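Local atomic coordinates of putative histidinol-phosphate aminotransferase (Burkholderia pseudomallei, PDB entry 3P1T), a protein that probably catalyses the pyridoxal-phosphate-dependent transfer of an amino group from L-histidinol phosphate to 2-oxoglutarate in histidine biosynthesis. Residues E171-Y176 with F196-G201; E25-V30 with E248-K253; G149-A154 with S274-F279. All coordinates share one frame; numbering follows the deposited sequence.

Contact 1 (E171-Y176 with F196-G201); sequences ETYVDY and FSKSYG
Tyr173 lies across from Lys198 and Asp175 from Ser199, with the CA atoms of Asp175 and Ser199 6.5 Å apart. Both backbones are turned back on themselves here. A type I turn runs from Glu171 to Val174, and a 3-10 segment ends at Tyr176. A second type I turn runs from Lys198 to Gly201. No backbone hydrogen bond joins the segments, and side chains make the contact. Ser199 OG donates to Asp175 OD2 at 2.6 Å. It meets the carboxylate on its anti side, 29° out of the plane. Asp175 OD2 also forms a salt bridge with Arg247, so two donors hold this oxygen. Tyr200 CE1 comes within 3.7 Å of Asp175 OD2. The Tyr200 ring is covered on one face by Phe196 CD1.

Lys198 fills the other half of the contact. Lys198 CB sits at the edge of the Tyr176 ring, 3.7 Å from Tyr176 OH. That hydroxyl is hydrogen-bonded to His250 NE2. The lysine chain bends at chi2 (-54°), which turns CD toward Tyr173. Further out, Lys198 CE passes 3.5 Å from Tyr173 OH and 3.8 Å from Thr172 CG2. The same methyl lies over one face of the Tyr173 ring, offset toward its rim. Lys198 NZ bonds to Tyr48 of the second subunit and to a bound tartrate, which probably came from the crystallisation liquor. The Ser-Phe-Ser-Lys sequence is consistent with the position of the cofactor-binding lysine in aminotransferases of this family. Tyr173 OH is bonded to Asn24, and Thr172 OG1 to Asp170.

The two loops follow the neighbouring parallel strands 166-170 and 190-195 of the seven-stranded sheet. Helix 244-267 packs against Asp175, Tyr176 and Tyr200, while helix 231-241 covers Phe196.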
# COMPACT_ATOMS: atom_id res chain seq x y z
N GLU A 171 -2.58 18.50 6.73
CA GLU A 171 -1.84 19.61 6.14
C GLU A 171 -1.35 19.29 4.71
O GLU A 171 -0.26 19.73 4.34
CB GLU A 171 -0.66 20.00 7.04
CG GLU A 171 -1.08 20.87 8.22
CD GLU A 171 0.03 21.52 9.03
OE1 GLU A 171 1.14 20.95 9.10
OE2 GLU A 171 -0.23 22.59 9.63
N THR A 172 -2.20 18.62 3.88
CA THR A 172 -1.90 18.27 2.48
C THR A 172 -1.49 19.51 1.67
O THR A 172 -0.56 19.43 0.85
CB THR A 172 -3.12 17.57 1.83
OG1 THR A 172 -3.29 16.29 2.41
CG2 THR A 172 -2.98 17.40 0.32
N TYR A 173 -2.17 20.65 1.89
CA TYR A 173 -1.90 21.84 1.07
C TYR A 173 -1.06 22.91 1.78
O TYR A 173 -0.95 24.01 1.25
CB TYR A 173 -3.25 22.45 0.60
CG TYR A 173 -4.01 21.51 -0.32
CD1 TYR A 173 -3.63 21.36 -1.66
CD2 TYR A 173 -5.01 20.68 0.16
CE1 TYR A 173 -4.24 20.42 -2.49
CE2 TYR A 173 -5.66 19.76 -0.67
CZ TYR A 173 -5.27 19.63 -1.99
OH TYR A 173 -5.92 18.74 -2.81
N VAL A 174 -0.40 22.59 2.91
CA VAL A 174 0.39 23.56 3.70
C VAL A 174 1.55 24.20 2.87
O VAL A 174 1.89 25.34 3.14
CB VAL A 174 0.96 22.92 4.99
CG1 VAL A 174 2.09 21.93 4.69
CG2 VAL A 174 1.42 23.99 5.99
N ASP A 175 2.13 23.49 1.89
CA ASP A 175 3.27 24.04 1.13
C ASP A 175 2.90 25.28 0.25
O ASP A 175 3.79 26.04 -0.15
CB ASP A 175 3.92 22.95 0.28
CG ASP A 175 5.02 22.14 0.99
OD1 ASP A 175 5.28 22.41 2.20
OD2 ASP A 175 5.66 21.30 0.32
N TYR A 176 1.60 25.53 0.03
CA TYR A 176 1.16 26.70 -0.72
C TYR A 176 0.60 27.77 0.23
O TYR A 176 0.01 28.76 -0.24
CB TYR A 176 0.09 26.29 -1.75
CG TYR A 176 0.54 25.15 -2.64
CD1 TYR A 176 1.49 25.34 -3.64
CD2 TYR A 176 0.03 23.87 -2.46
CE1 TYR A 176 1.91 24.28 -4.45
CE2 TYR A 176 0.45 22.80 -3.25
CZ TYR A 176 1.38 23.02 -4.25
OH TYR A 176 1.76 21.96 -5.03
N PHE A 196 2.73 13.68 0.05
CA PHE A 196 3.84 13.85 -0.90
C PHE A 196 3.27 13.93 -2.33
O PHE A 196 4.04 13.93 -3.30
CB PHE A 196 4.89 12.71 -0.77
CG PHE A 196 5.54 12.64 0.60
CD1 PHE A 196 6.45 13.62 1.01
CD2 PHE A 196 5.21 11.63 1.49
CE1 PHE A 196 6.99 13.59 2.29
CE2 PHE A 196 5.77 11.60 2.77
CZ PHE A 196 6.66 12.58 3.17
N SER A 197 1.94 14.06 -2.44
CA SER A 197 1.22 14.05 -3.71
C SER A 197 1.23 15.41 -4.46
O SER A 197 1.11 15.42 -5.69
CB SER A 197 -0.24 13.64 -3.49
OG SER A 197 -0.37 12.27 -3.13
N LYS A 198 1.37 16.54 -3.74
CA LYS A 198 1.25 17.84 -4.40
C LYS A 198 2.63 18.43 -4.66
O LYS A 198 3.27 18.01 -5.62
CB LYS A 198 0.36 18.81 -3.58
CG LYS A 198 -0.95 18.20 -3.04
CD LYS A 198 -1.84 17.52 -4.09
CE LYS A 198 -3.04 16.85 -3.48
NZ LYS A 198 -3.69 15.96 -4.46
N SER A 199 3.08 19.37 -3.83
CA SER A 199 4.37 20.05 -3.93
C SER A 199 5.54 19.10 -4.21
O SER A 199 6.45 19.49 -4.95
CB SER A 199 4.64 20.80 -2.64
OG SER A 199 4.21 20.05 -1.51
N TYR A 200 5.53 17.86 -3.62
CA TYR A 200 6.60 16.87 -3.77
C TYR A 200 6.49 16.08 -5.09
O TYR A 200 7.46 15.41 -5.47
CB TYR A 200 6.61 15.90 -2.58
CG TYR A 200 7.12 16.52 -1.30
CD1 TYR A 200 6.26 17.21 -0.45
CD2 TYR A 200 8.46 16.39 -0.92
CE1 TYR A 200 6.72 17.77 0.75
CE2 TYR A 200 8.94 16.94 0.27
CZ TYR A 200 8.06 17.63 1.11
OH TYR A 200 8.52 18.18 2.29
N GLY A 201 5.35 16.18 -5.77
CA GLY A 201 5.10 15.55 -7.07
C GLY A 201 5.03 14.03 -7.13
O GLY A 201 5.33 13.45 -8.18

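Contact 2 (E25-V30 with E248-K253); sequences ENPEAV and EAHIAK
Asn26 lays its carboxamide over one face of the His250 ring, an amide-on-imidazole stack. Asn26 ND2 sits 3.4 Å above the ring plane of His250, over its centre. The two planes are only 18° apart. The side chains reach toward each other tip to tip. Asn26 CG is anti to its backbone N (chi1 -179°), which sends CG out toward the ring. Asn26 OD1 is used on its own side of the contact: it accepts a 3.0 Å bond from Glu28 N, and this closes an Asx turn. The bond helps hold the amide in its rotation, with ND2 over the ring. Asn26 ND2 has a weak bond to Ser199 O as well.

The segments belong to different parts of the aminotransferase fold. Residues 25-30 lie in the loop between strand 19-20 and helix 32-41, and residues 248-253 lie on the long helix 244-267. His250 is their main meeting point. Pro27 CD approaches His250 CE1 at 3.8 Å. Glu28 OE2 is at the ring edge, near its plane and 3.9 Å from His250 ND1. The carboxylate is turned 65° to the ring. This negative charge nearby could favour a protonated imidazole, though Lys253 shares that charge. His250 NE2 is hydrogen-bonded to Tyr176 OH.

Three residues further along the helix, Lys253 stretches its fully extended chain toward Glu28. Lys253 NZ and Glu28 OE1 are 3.4 Å apart, a salt bridge with a weak hydrogen bond. Glu28 also touches Arg319, which bonds to Pro27 O. At the start of the segment, Glu25 forms a salt bridge with Arg47 of the second subunit.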
# COMPACT_ATOMS: atom_id res chain seq x y z
N GLU A 25 -2.75 18.35 -9.19
CA GLU A 25 -1.48 17.66 -9.40
C GLU A 25 -0.35 18.67 -9.62
O GLU A 25 -0.59 19.82 -10.02
CB GLU A 25 -1.59 16.71 -10.61
CG GLU A 25 -2.55 15.53 -10.43
CD GLU A 25 -3.09 14.92 -11.71
OE1 GLU A 25 -3.45 15.69 -12.63
OE2 GLU A 25 -3.23 13.68 -11.77
N ASN A 26 0.90 18.25 -9.34
CA ASN A 26 2.09 19.07 -9.62
C ASN A 26 2.26 19.05 -11.15
O ASN A 26 2.35 17.95 -11.69
CB ASN A 26 3.32 18.58 -8.85
CG ASN A 26 4.57 19.38 -9.07
OD1 ASN A 26 4.92 19.76 -10.19
ND2 ASN A 26 5.33 19.58 -8.02
N PRO A 27 2.19 20.21 -11.86
CA PRO A 27 2.19 20.16 -13.34
C PRO A 27 3.57 20.08 -13.97
O PRO A 27 3.66 19.88 -15.19
CB PRO A 27 1.53 21.49 -13.71
CG PRO A 27 1.95 22.42 -12.63
CD PRO A 27 2.00 21.59 -11.38
N GLU A 28 4.64 20.22 -13.16
CA GLU A 28 6.03 20.20 -13.63
C GLU A 28 6.45 18.82 -14.05
O GLU A 28 5.88 17.82 -13.60
CB GLU A 28 7.01 20.71 -12.55
CG GLU A 28 6.63 22.03 -11.88
CD GLU A 28 6.31 23.24 -12.76
OE1 GLU A 28 6.88 23.36 -13.87
OE2 GLU A 28 5.50 24.08 -12.30
N ALA A 29 7.49 18.76 -14.89
CA ALA A 29 8.09 17.50 -15.32
C ALA A 29 8.83 16.87 -14.13
O ALA A 29 9.35 17.60 -13.27
CB ALA A 29 9.03 17.75 -16.48
N VAL A 30 8.83 15.53 -14.05
CA VAL A 30 9.48 14.80 -12.96
C VAL A 30 10.99 15.01 -13.11
O VAL A 30 11.53 14.77 -14.20
CB VAL A 30 9.07 13.31 -12.95
CG1 VAL A 30 9.74 12.55 -11.80
CG2 VAL A 30 7.54 13.17 -12.86
N GLU A 248 10.77 24.26 -4.24
CA GLU A 248 10.63 25.69 -3.92
C GLU A 248 10.28 26.53 -5.15
O GLU A 248 9.53 27.50 -5.02
CB GLU A 248 11.89 26.26 -3.26
CG GLU A 248 12.09 25.84 -1.81
CD GLU A 248 11.05 26.27 -0.78
OE1 GLU A 248 10.26 27.19 -1.06
OE2 GLU A 248 11.08 25.70 0.33
N ALA A 249 10.80 26.14 -6.33
CA ALA A 249 10.52 26.81 -7.60
C ALA A 249 9.05 26.58 -8.01
O ALA A 249 8.39 27.51 -8.50
CB ALA A 249 11.47 26.32 -8.68
N HIS A 250 8.52 25.37 -7.75
CA HIS A 250 7.14 25.00 -8.03
C HIS A 250 6.20 25.78 -7.10
O HIS A 250 5.17 26.26 -7.56
CB HIS A 250 6.94 23.47 -7.90
CG HIS A 250 5.53 23.08 -7.63
ND1 HIS A 250 4.56 23.13 -8.61
CD2 HIS A 250 4.96 22.65 -6.48
CE1 HIS A 250 3.44 22.72 -8.04
NE2 HIS A 250 3.62 22.43 -6.76
N ILE A 251 6.55 25.89 -5.81
CA ILE A 251 5.75 26.60 -4.81
C ILE A 251 5.66 28.08 -5.20
O ILE A 251 4.55 28.61 -5.28
CB ILE A 251 6.35 26.38 -3.39
CG1 ILE A 251 6.06 24.92 -2.91
CG2 ILE A 251 5.82 27.41 -2.38
CD1 ILE A 251 6.81 24.46 -1.65
N ALA A 252 6.82 28.71 -5.51
CA ALA A 252 6.93 30.12 -5.88
C ALA A 252 6.07 30.44 -7.11
O ALA A 252 5.29 31.41 -7.07
CB ALA A 252 8.38 30.49 -6.14
N LYS A 253 6.18 29.61 -8.17
CA LYS A 253 5.44 29.75 -9.43
C LYS A 253 3.94 29.56 -9.17
O LYS A 253 3.14 30.32 -9.71
CB LYS A 253 5.97 28.73 -10.45
CG LYS A 253 5.34 28.75 -11.85
CD LYS A 253 6.04 27.70 -12.72
CE LYS A 253 5.42 27.52 -14.08
NZ LYS A 253 6.18 26.54 -14.90

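Contact 3 (G149-A154 with S274-F279); sequences GQALSA and SSEANF. With EDO (1,2-ethanediol), chain G.
Gly149 meets Ser275 where two loops of the aminotransferase fold join, one from the large seven-stranded domain and one leading into the small four-stranded sheet. The CA atoms of Gly149 and Ser275 are 4.1 Å apart. Gly149 closes the Asn-Pro-Thr-Gly sequence familiar from aminotransferases of this family, and its lack of a side chain lets the two backbones come this close. Opposite it, residues 275-277 make an ST turn.

Hydrogen bonds do most of the joining. Gly149 O accepts from Glu276 N at 2.8 Å, on a lone pair in the carbonyl plane. Gly149 O also takes a CA-H contact from Ser275 CA at 3.4 Å. Beyond it, Gln150 NE2 donates to Ser274 OG at 3.0 Å. The bond is fairly straight, at 157°, and the serine oxygen lies close to the amide plane. Gln150 is bent at chi2, and its CB points away from the other loop although the amide at its end reaches back. Ser274 also lies close to a bound sulfate, which probably came from the crystallisation liquor. Glu276 OE2 is hydrogen-bonded to Ser178 OG in another loop.

Van der Waals contacts are fewer. Phe279 turns its ring edge to the glycine, with CE1 3.8 Å from Gly149 N. Ala151 CB rests on Glu276 CG.

Outside the two segments, the Phe279 ring meets Arg314 in a cation-pi contact.

A 1,2-ethanediol, again probably from the crystallisation liquor, has its O2 2.9 Å from Ser275 O in a weak bond.

Ser275 OG makes two bonds within its own loop: it accepts from Ala277 N at 3.1 Å and donates to Phe279 O at 2.7 Å, almost in line with that C=O bond.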
# COMPACT_ATOMS: atom_id res chain seq x y z
N GLY A 149 -10.04 26.41 0.22
CA GLY A 149 -8.72 27.01 0.25
C GLY A 149 -8.51 27.88 1.47
O GLY A 149 -7.54 28.63 1.54
N GLN A 150 -9.42 27.80 2.43
CA GLN A 150 -9.38 28.57 3.67
C GLN A 150 -8.51 27.89 4.69
O GLN A 150 -8.46 26.65 4.77
CB GLN A 150 -10.80 28.77 4.25
CG GLN A 150 -11.78 29.52 3.35
CD GLN A 150 -11.29 30.88 2.95
OE1 GLN A 150 -11.07 31.78 3.79
NE2 GLN A 150 -11.12 31.05 1.64
N ALA A 151 -7.84 28.72 5.50
CA ALA A 151 -6.99 28.31 6.61
C ALA A 151 -7.69 28.52 7.96
O ALA A 151 -8.45 29.48 8.11
CB ALA A 151 -5.69 29.09 6.58
N LEU A 152 -7.46 27.59 8.92
CA LEU A 152 -8.02 27.67 10.26
C LEU A 152 -7.45 28.85 11.00
O LEU A 152 -6.23 29.06 10.97
CB LEU A 152 -7.75 26.38 11.06
CG LEU A 152 -8.39 25.12 10.51
CD1 LEU A 152 -7.87 23.90 11.23
CD2 LEU A 152 -9.90 25.21 10.53
N SER A 153 -8.32 29.65 11.64
CA SER A 153 -7.84 30.82 12.40
C SER A 153 -7.22 30.40 13.73
O SER A 153 -7.44 29.28 14.19
CB SER A 153 -8.97 31.82 12.65
OG SER A 153 -9.83 31.40 13.69
N ALA A 154 -6.46 31.33 14.36
CA ALA A 154 -5.84 31.14 15.67
C ALA A 154 -6.91 30.75 16.73
O ALA A 154 -6.69 29.82 17.52
CB ALA A 154 -5.12 32.41 16.09
N SER A 274 -10.59 33.53 -1.60
CA SER A 274 -9.18 33.53 -1.20
C SER A 274 -8.72 32.07 -1.05
O SER A 274 -9.55 31.19 -0.80
CB SER A 274 -8.99 34.30 0.10
OG SER A 274 -9.64 33.68 1.20
N SER A 275 -7.43 31.79 -1.31
CA SER A 275 -6.91 30.44 -1.22
C SER A 275 -5.53 30.42 -0.65
O SER A 275 -4.72 31.29 -0.97
CB SER A 275 -6.88 29.76 -2.58
OG SER A 275 -6.40 28.42 -2.47
N GLU A 276 -5.25 29.37 0.14
CA GLU A 276 -3.95 29.08 0.74
C GLU A 276 -3.39 27.78 0.16
O GLU A 276 -2.35 27.31 0.60
CB GLU A 276 -4.09 28.99 2.26
CG GLU A 276 -4.24 30.33 2.95
CD GLU A 276 -2.91 31.01 3.13
OE1 GLU A 276 -2.24 30.73 4.15
OE2 GLU A 276 -2.51 31.81 2.24
N ALA A 277 -4.06 27.22 -0.85
CA ALA A 277 -3.65 25.97 -1.50
C ALA A 277 -3.29 26.23 -2.98
O ALA A 277 -3.20 27.39 -3.35
CB ALA A 277 -4.77 24.95 -1.39
N ASN A 278 -3.08 25.19 -3.81
CA ASN A 278 -2.68 25.31 -5.22
C ASN A 278 -3.89 25.35 -6.18
O ASN A 278 -3.80 24.89 -7.32
CB ASN A 278 -1.76 24.13 -5.60
CG ASN A 278 -2.32 22.75 -5.37
OD1 ASN A 278 -3.31 22.55 -4.65
ND2 ASN A 278 -1.64 21.77 -5.91
N PHE A 279 -5.00 25.94 -5.74
CA PHE A 279 -6.23 26.02 -6.52
C PHE A 279 -7.05 27.21 -6.07
O PHE A 279 -6.73 27.79 -5.04
CB PHE A 279 -7.04 24.71 -6.37
CG PHE A 279 -7.40 24.36 -4.94
CD1 PHE A 279 -8.42 25.03 -4.27
CD2 PHE A 279 -6.70 23.38 -4.26
CE1 PHE A 279 -8.71 24.73 -2.94
CE2 PHE A 279 -7.02 23.06 -2.94
CZ PHE A 279 -8.02 23.74 -2.29
C1 EDO G . -3.90 34.24 -3.32
O1 EDO G . -4.92 34.19 -4.34
C2 EDO G . -4.55 34.12 -1.93
O2 EDO G . -3.61 33.93 -0.85

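In the fold
From the N terminus, strand 19-20 leads into segment 25-30, the first half of contact 2. Segment 149-154, after strand 137-142, opens contact 3. Contact 1 follows as the shortest loop: 171-176 and 196-201 are separated by 19 residues that include strand 190-195. Helix 244-267 then closes contact 2 at 248-253, and 274-279 closes contact 3. Contact 1 is nested within both larger loops, while contacts 2 and 3 cross. Contact 1 touches both others, through Tyr176 with His250 and through Tyr173 and Tyr176 with Asn278. Together they tie the large sheet to the long helix, the N-terminal link and the start of the small sheet.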